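Local atomic coordinates of beta-n-acetylhexosaminidase (PDB entry 4AZI), a protein that probably removes terminal beta-linked N-acetylglucosamine residues from glycans as a family 20 exo-hexosaminidase catalytic module of the pneumococcal enzyme StrH. Residues M124-A127 / M128-G132; E340-F343 / E344-A348; A214-A217 / K218-G221. The protein carries 2 engineered substitutions. All blocks are in the same frame, centred on the assembly; numbering follows the deposited sequence.

Overall arrangement
All three contacts are local, one within each of three helices that lie outside the eight-stranded parallel barrel of the catalytic domain. Each is partly buried, with an apolar side on a barrel strand or on neighbouring helices and an exposed polar side. Contact 2, within helix 339-352, packs directly on strand 321-329 and adds a threonine hydroxyl to its backbone bonds. Contacts 1 and 3 are helix ends, each finished by a Schellman glycine, and both touch helix 153-170. Contact 1 buries apolar side chains between neighbouring helices while Glu129 and Lys130 face outward; contact 3 adds arginine and lysine salt bridges and a bound bicine. Contacts 2 and 3 lie on opposite sides of the chain's centre, about 34 Å between centres.

Contact 1 (M124-A127 / M128-G132); sequences MLVA and MEKLG
Met128 N donates to Met124 O at 2.8 Å and Lys130 N to Val126 O at 2.9 Å, while the Glu129 N to Leu125 O bond is longer, 3.2 Å; these are the last regular turns of helix 122-130. The following bond, Leu131 N to Ala127 O, is weak, with an N-H...O angle of 133°, consistent with Leu131 being the first residue to leave helical angles. Gly132, at positive phi, is the C-prime residue of a Schellman motif: Gly132 N bonds weakly to Glu129 O, and Ile133 N pairs with Met128 O. Outside the backbone, Met128 carries the packing. Its chain bends at the last torsion (chi3 -78°), which turns CE back along the helix to 4.1 Å from Leu125 CD2, the two side chains crossing at a slant. The Met128 side chain is also packed against Ala155, Phe158 and Val159 of helix 153-170. Ala127 and Leu131 meet Ala75 of helix 69-83, and the Glu129 carboxylate bonds through OE2 to Gln137 NE2. The helix end thus combines backbone bonds and apolar packing on two neighbouring helices with one side-chain bond, from Glu129 to Gln137, at its exposed side.

Contact 2 (E340-F343 / E344-A348); sequences EEIF and ELMTA
The first turns of helix 339-352, the helix that follows the eighth strand of the barrel, bring Ile342 and Phe343 against Met346, and Met346 and Phe343 make a Met-aromatic contact. Met346 SD stands 5.5 Å from the centroid of the Phe343 ring, in an oblique position 63° off the ring normal, with CD1 of that ring its closest carbon there. The same sulfur lies nearer to the branch of Ile342, 3.8 Å from CG2, so one side of the sulfur meets both an aliphatic and an aromatic neighbour. SD is placed there by CG standing anti to the Met346 carbonyl carbon and by an extended second torsion. Met346 N in turn donates to Ile342 O at 2.9 Å in a nearly straight bond, 168° at the hydrogen. Phe343 O is gripped twice by one residue: Thr347 N donates at 2.9 Å and Thr347 OG1 at 2.7 Å, the two arriving from opposite faces of the carbonyl plane. The hydroxyl is brought there by chi1 of -57°, which sets OG1 beside its own backbone N, and the bond satisfies it within the helix. Toward the barrel, Ile342 and Leu345 both rest on Ile328 of strand 321-329, and Leu345 also on Leu326. Phe343 and Thr347 turn to Lys33 of helix 24-37, and Leu345 also meets Ile298 of helix 294-303, while Glu341 OE1 bonds to Tyr281 OH. Helix 339-352 thus has one apolar side on a barrel strand and flanks on helices 24-37 and 294-303, the packing of an outer helix closing a TIM barrel, here with an intrahelical threonine hydroxyl bonded to the carbonyl four residues back.

Contact 3 (A214-A217 / K218-G221); sequences AAMA and KERG. With BCN (bicine), chain J.
Arg220 runs back along Met216, the two side chains lying side by side and pointing the same way. Its CB lies 3.7 Å from Met216 O, and CG and CD stay at a similar range as the chain extends as far as NE. NE itself is taken by Asp168 of helix 153-170 in a salt bridge. At the tip, NH1 turns back to donate to Met216 O at 3.0 Å, with the carbonyl oxygen at the edge of the guanidinium and only 4° out of its plane. NH1 also passes 3.5 Å from Met216 CB; in the conformer given, Glu219 OE2 would pair weakly with it, a link left doubtful by a second Glu219 conformer. Met216 O thus receives NH1 together with a weak bond from Arg220 N, while Arg220 N also reaches Ala217 O from above its carbonyl plane. On the ligand side, bicine O22 lies 3.3 Å from Met216 CG, with Ala215 CB close by; Asn211, Thr212 and Glu219 complete the bicine pocket. Lys218 folds its chain past Ala214 O, and NZ forms salt bridges to Asp242 and Asp244. Gly221, at positive phi, has its N bonded to Lys218 O and is followed by Leu222 N to Ala217 O, a Schellman motif that ends helix 203-219 just before barrel strand 223-227.

Contact 1 (M124-A127 / M128-G132)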
loop_
_atom_site.group_PDB
_atom_site.type_symbol
_atom_site.label_atom_id
_atom_site.label_comp_id
_atom_site.label_asym_id
_atom_site.label_seq_id
_atom_site.Cartn_x
_atom_site.Cartn_y
_atom_site.Cartn_z
ATOM N N MET A 124 13.195 3.495 -12.005
ATOM C CA MET A 124 14.302 2.558 -11.834
ATOM C C MET A 124 14.944 2.190 -13.169
ATOM O O MET A 124 16.155 2.008 -13.241
ATOM C CB MET A 124 13.848 1.293 -11.100
ATOM C CG MET A 124 13.367 1.521 -9.674
ATOM S SD MET A 124 13.064 -0.083 -8.922
ATOM C CE MET A 124 11.760 0.269 -7.756
ATOM N N LEU A 125 14.131 2.109 -14.220
ATOM C CA LEU A 125 14.616 1.785 -15.564
ATOM C C LEU A 125 15.585 2.833 -16.112
ATOM O O LEU A 125 16.651 2.492 -16.613
ATOM C CB LEU A 125 13.442 1.578 -16.535
ATOM C CG LEU A 125 12.457 0.434 -16.261
ATOM C CD1 LEU A 125 11.241 0.571 -17.162
ATOM C CD2 LEU A 125 13.081 -0.951 -16.401
ATOM N N VAL A 126 15.207 4.105 -16.015
ATOM C CA VAL A 126 16.059 5.214 -16.435
ATOM C C VAL A 126 17.268 5.352 -15.503
ATOM O O VAL A 126 18.388 5.630 -15.955
ATOM C CB VAL A 126 15.254 6.539 -16.482
ATOM C CG1 VAL A 126 16.155 7.730 -16.777
ATOM C CG2 VAL A 126 14.129 6.442 -17.514
ATOM N N ALA A 127 17.039 5.158 -14.205
ATOM C CA ALA A 127 18.121 5.179 -13.229
ATOM C C ALA A 127 19.186 4.145 -13.590
ATOM O O ALA A 127 20.388 4.448 -13.568
ATOM C CB ALA A 127 17.587 4.938 -11.823
ATOM N N MET A 128 18.749 2.940 -13.946
ATOM C CA MET A 128 19.682 1.879 -14.316
ATOM C C MET A 128 20.500 2.249 -15.567
ATOM O O MET A 128 21.701 1.990 -15.614
ATOM C CB MET A 128 18.958 0.545 -14.496
ATOM C CG MET A 128 18.560 -0.129 -13.180
ATOM S SD MET A 128 18.060 -1.857 -13.387
ATOM C CE MET A 128 16.401 -1.634 -14.023
ATOM N N GLU A 129 19.857 2.875 -16.555
ATOM C CA GLU A 129 20.559 3.366 -17.758
ATOM C C GLU A 129 21.571 4.469 -17.439
ATOM O O GLU A 129 22.624 4.555 -18.073
ATOM C CB GLU A 129 19.574 3.877 -18.813
ATOM C CG GLU A 129 18.640 2.818 -19.378
ATOM C CD GLU A 129 17.727 3.350 -20.476
ATOM O OE1 GLU A 129 17.379 4.551 -20.455
ATOM O OE2 GLU A 129 17.357 2.559 -21.370
ATOM N N LYS A 130 21.248 5.319 -16.466
ATOM C CA LYS A 130 22.180 6.359 -16.025
ATOM C C LYS A 130 23.380 5.745 -15.298
ATOM O O LYS A 130 24.466 6.324 -15.279
ATOM C CB LYS A 130 21.482 7.396 -15.138
ATOM C CG LYS A 130 20.412 8.230 -15.822
ATOM C CD LYS A 130 20.987 9.182 -16.861
ATOM C CE LYS A 130 19.904 10.096 -17.418
ATOM N NZ LYS A 130 20.468 11.144 -18.319
ATOM N N LEU A 131 23.183 4.566 -14.735
ATOM C CA LEU A 131 24.252 3.847 -14.050
ATOM C C LEU A 131 24.973 2.851 -14.960
ATOM O O LEU A 131 25.818 2.094 -14.500
ATOM C CB LEU A 131 23.709 3.146 -12.793
ATOM C CG LEU A 131 23.137 4.068 -11.707
ATOM C CD1 LEU A 131 22.232 3.308 -10.749
ATOM C CD2 LEU A 131 24.253 4.797 -10.957
ATOM N N GLY A 132 24.640 2.848 -16.247
ATOM C CA GLY A 132 25.366 2.042 -17.225
ATOM C C GLY A 132 24.791 0.661 -17.482
ATOM O O GLY A 132 25.440 -0.181 -18.111
#

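Contact 2 (E340-F343 / E344-A348)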
loop_
_atom_site.group_PDB
_atom_site.type_symbol
_atom_site.label_atom_id
_atom_site.label_comp_id
_atom_site.label_asym_id
_atom_site.label_seq_id
_atom_site.Cartn_x
_atom_site.Cartn_y
_atom_site.Cartn_z
ATOM N N GLU A 340 -9.482 17.296 1.133
ATOM C CA GLU A 340 -10.905 17.184 1.478
ATOM C C GLU A 340 -11.674 16.098 0.701
ATOM O O GLU A 340 -12.596 15.487 1.236
ATOM C CB GLU A 340 -11.604 18.551 1.359
ATOM C CG GLU A 340 -11.720 19.122 -0.056
ATOM C CD GLU A 340 -10.514 19.940 -0.521
ATOM O OE1 GLU A 340 -9.517 20.101 0.233
ATOM O OE2 GLU A 340 -10.570 20.438 -1.668
ATOM N N GLU A 341 -11.294 15.867 -0.553
ATOM C CA GLU A 341 -11.883 14.780 -1.336
ATOM C C GLU A 341 -11.529 13.435 -0.704
ATOM O O GLU A 341 -12.397 12.586 -0.503
ATOM C CB GLU A 341 -11.385 14.811 -2.777
ATOM C CG GLU A 341 -11.909 15.961 -3.616
ATOM C CD GLU A 341 -11.358 15.934 -5.028
ATOM O OE1 GLU A 341 -10.275 15.355 -5.237
ATOM O OE2 GLU A 341 -12.009 16.484 -5.939
ATOM N N ILE A 342 -10.248 13.264 -0.387
ATOM C CA ILE A 342 -9.731 12.025 0.202
ATOM C C ILE A 342 -10.346 11.782 1.578
ATOM O O ILE A 342 -10.672 10.650 1.924
ATOM C CB ILE A 342 -8.183 12.041 0.265
ATOM C CG1 ILE A 342 -7.588 11.711 -1.110
ATOM C CG2 ILE A 342 -7.650 11.028 1.274
ATOM C CD1 ILE A 342 -7.831 12.749 -2.190
ATOM N N PHE A 343 -10.522 12.864 2.333
ATOM C CA PHE A 343 -11.114 12.807 3.668
ATOM C C PHE A 343 -12.588 12.416 3.606
ATOM O O PHE A 343 -13.045 11.607 4.415
ATOM C CB PHE A 343 -10.920 14.141 4.406
ATOM C CG PHE A 343 -9.523 14.357 4.941
ATOM C CD1 PHE A 343 -8.464 13.528 4.564
ATOM C CD2 PHE A 343 -9.260 15.416 5.809
ATOM C CE1 PHE A 343 -7.183 13.735 5.059
ATOM C CE2 PHE A 343 -7.978 15.629 6.307
ATOM C CZ PHE A 343 -6.939 14.788 5.930
ATOM N N GLU A 344 -13.329 12.964 2.646
ATOM C CA GLU A 344 -14.729 12.557 2.478
ATOM C C GLU A 344 -14.839 11.065 2.123
ATOM O O GLU A 344 -15.688 10.349 2.661
ATOM C CB GLU A 344 -15.454 13.411 1.434
ATOM C CG GLU A 344 -16.942 13.082 1.343
ATOM C CD GLU A 344 -17.659 13.778 0.201
ATOM O OE1 GLU A 344 -17.005 14.504 -0.577
ATOM O OE2 GLU A 344 -18.886 13.584 0.078
ATOM N N LEU A 345 -13.971 10.604 1.226
ATOM C CA LEU A 345 -13.966 9.201 0.821
ATOM C C LEU A 345 -13.638 8.289 2.008
ATOM O O LEU A 345 -14.342 7.306 2.250
ATOM C CB LEU A 345 -12.992 8.982 -0.346
ATOM C CG LEU A 345 -12.963 7.632 -1.068
ATOM C CD1 LEU A 345 -14.347 7.167 -1.492
ATOM C CD2 LEU A 345 -12.041 7.714 -2.277
ATOM N N MET A 346 -12.584 8.638 2.750
ATOM C CA MET A 346 -12.208 7.920 3.961
ATOM C C MET A 346 -13.327 7.882 4.996
ATOM O O MET A 346 -13.581 6.839 5.583
ATOM C CB MET A 346 -10.958 8.530 4.594
ATOM C CG MET A 346 -9.684 8.280 3.812
ATOM S SD MET A 346 -8.306 9.208 4.492
ATOM C CE MET A 346 -7.994 8.291 6.001
ATOM N N THR A 347 -13.976 9.027 5.217
ATOM C CA THR A 347 -15.048 9.144 6.207
ATOM C C THR A 347 -16.253 8.274 5.831
ATOM O O THR A 347 -16.804 7.571 6.683
ATOM C CB THR A 347 -15.477 10.620 6.393
ATOM O OG1 THR A 347 -14.339 11.398 6.783
ATOM C CG2 THR A 347 -16.566 10.753 7.452
ATOM N N ALA A 348 -16.636 8.313 4.555
ATOM C CA ALA A 348 -17.738 7.498 4.037
ATOM C C ALA A 348 -17.533 5.992 4.266
ATOM O O ALA A 348 -18.444 5.303 4.727
ATOM C CB ALA A 348 -17.963 7.791 2.561
#

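Contact 3 (A214-A217 / K218-G221)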
loop_
_atom_site.group_PDB
_atom_site.type_symbol
_atom_site.label_atom_id
_atom_site.label_comp_id
_atom_site.label_asym_id
_atom_site.label_seq_id
_atom_site.Cartn_x
_atom_site.Cartn_y
_atom_site.Cartn_z
ATOM N N ALA A 214 9.444 -12.452 -2.349
ATOM C CA ALA A 214 8.686 -12.981 -1.206
ATOM C C ALA A 214 9.648 -13.547 -0.167
ATOM O O ALA A 214 9.559 -13.224 1.027
ATOM C CB ALA A 214 7.693 -14.052 -1.666
ATOM N N ALA A 215 10.589 -14.368 -0.631
ATOM C CA ALA A 215 11.631 -14.930 0.231
ATOM C C ALA A 215 12.463 -13.837 0.904
ATOM O O ALA A 215 12.832 -13.945 2.078
ATOM C CB ALA A 215 12.532 -15.848 -0.570
ATOM N N MET A 216 12.749 -12.783 0.148
ATOM C CA MET A 216 13.577 -11.705 0.632
ATOM C C MET A 216 12.865 -10.999 1.774
ATOM O O MET A 216 13.482 -10.673 2.796
ATOM C CB MET A 216 13.883 -10.736 -0.503
ATOM C CG MET A 216 15.126 -11.094 -1.301
ATOM S SD MET A 216 15.280 -10.153 -2.832
ATOM C CE MET A 216 15.272 -8.449 -2.247
ATOM N N ALA A 217 11.565 -10.785 1.578
ATOM C CA ALA A 217 10.702 -10.153 2.558
ATOM C C ALA A 217 10.739 -10.940 3.855
ATOM O O ALA A 217 10.972 -10.367 4.914
ATOM C CB ALA A 217 9.271 -10.063 2.032
ATOM N N LYS A 218 10.539 -12.258 3.754
ATOM C CA LYS A 218 10.455 -13.127 4.921
ATOM C C LYS A 218 11.755 -13.242 5.714
ATOM O O LYS A 218 11.721 -13.324 6.946
ATOM C CB LYS A 218 9.953 -14.530 4.523
ATOM C CG LYS A 218 8.461 -14.580 4.185
ATOM C CD LYS A 218 7.979 -15.986 3.842
ATOM C CE LYS A 218 8.274 -16.382 2.400
ATOM N NZ LYS A 218 7.757 -17.756 2.107
ATOM N N GLU A 219 12.891 -13.255 5.015
ATOM C CA GLU A 219 14.194 -13.404 5.671
ATOM C C GLU A 219 14.614 -12.132 6.407
ATOM O O GLU A 219 15.520 -12.158 7.244
ATOM C CB GLU A 219 15.282 -13.871 4.687
ATOM C CG GLU A 219 15.705 -12.834 3.661
ATOM C CD GLU A 219 16.905 -13.263 2.829
ATOM O OE1 GLU A 219 17.792 -13.960 3.366
ATOM O OE2 GLU A 219 16.965 -12.895 1.633
ATOM N N ARG A 220 13.945 -11.030 6.089
ATOM C CA ARG A 220 14.105 -9.770 6.813
ATOM C C ARG A 220 12.957 -9.532 7.806
ATOM O O ARG A 220 12.834 -8.448 8.374
ATOM C CB ARG A 220 14.262 -8.613 5.823
ATOM C CG ARG A 220 15.609 -8.605 5.105
ATOM C CD ARG A 220 15.517 -7.848 3.790
ATOM N NE ARG A 220 16.754 -7.893 3.004
ATOM C CZ ARG A 220 17.061 -8.848 2.126
ATOM N NH1 ARG A 220 16.238 -9.867 1.921
ATOM N NH2 ARG A 220 18.206 -8.793 1.452
ATOM N N GLY A 221 12.122 -10.547 8.022
ATOM C CA GLY A 221 11.079 -10.463 9.060
ATOM C C GLY A 221 9.911 -9.590 8.637
ATOM O O GLY A 221 9.175 -9.070 9.471
HETATM N N1 BCN J . 15.732 -17.561 -2.344
HETATM C C1 BCN J . 16.237 -16.621 -1.307
HETATM C C2 BCN J . 16.190 -15.143 -1.735
HETATM O O21 BCN J . 16.733 -14.835 -2.821
HETATM O O22 BCN J . 15.627 -14.352 -0.949
HETATM C C3 BCN J . 14.650 -17.038 -3.216
HETATM C C4 BCN J . 14.205 -18.049 -4.282
HETATM O O4 BCN J . 12.786 -18.232 -4.192
HETATM C C5 BCN J . 15.527 -18.928 -1.784
HETATM C C6 BCN J . 14.282 -19.066 -0.883
HETATM O O6 BCN J . 14.682 -19.098 0.491
#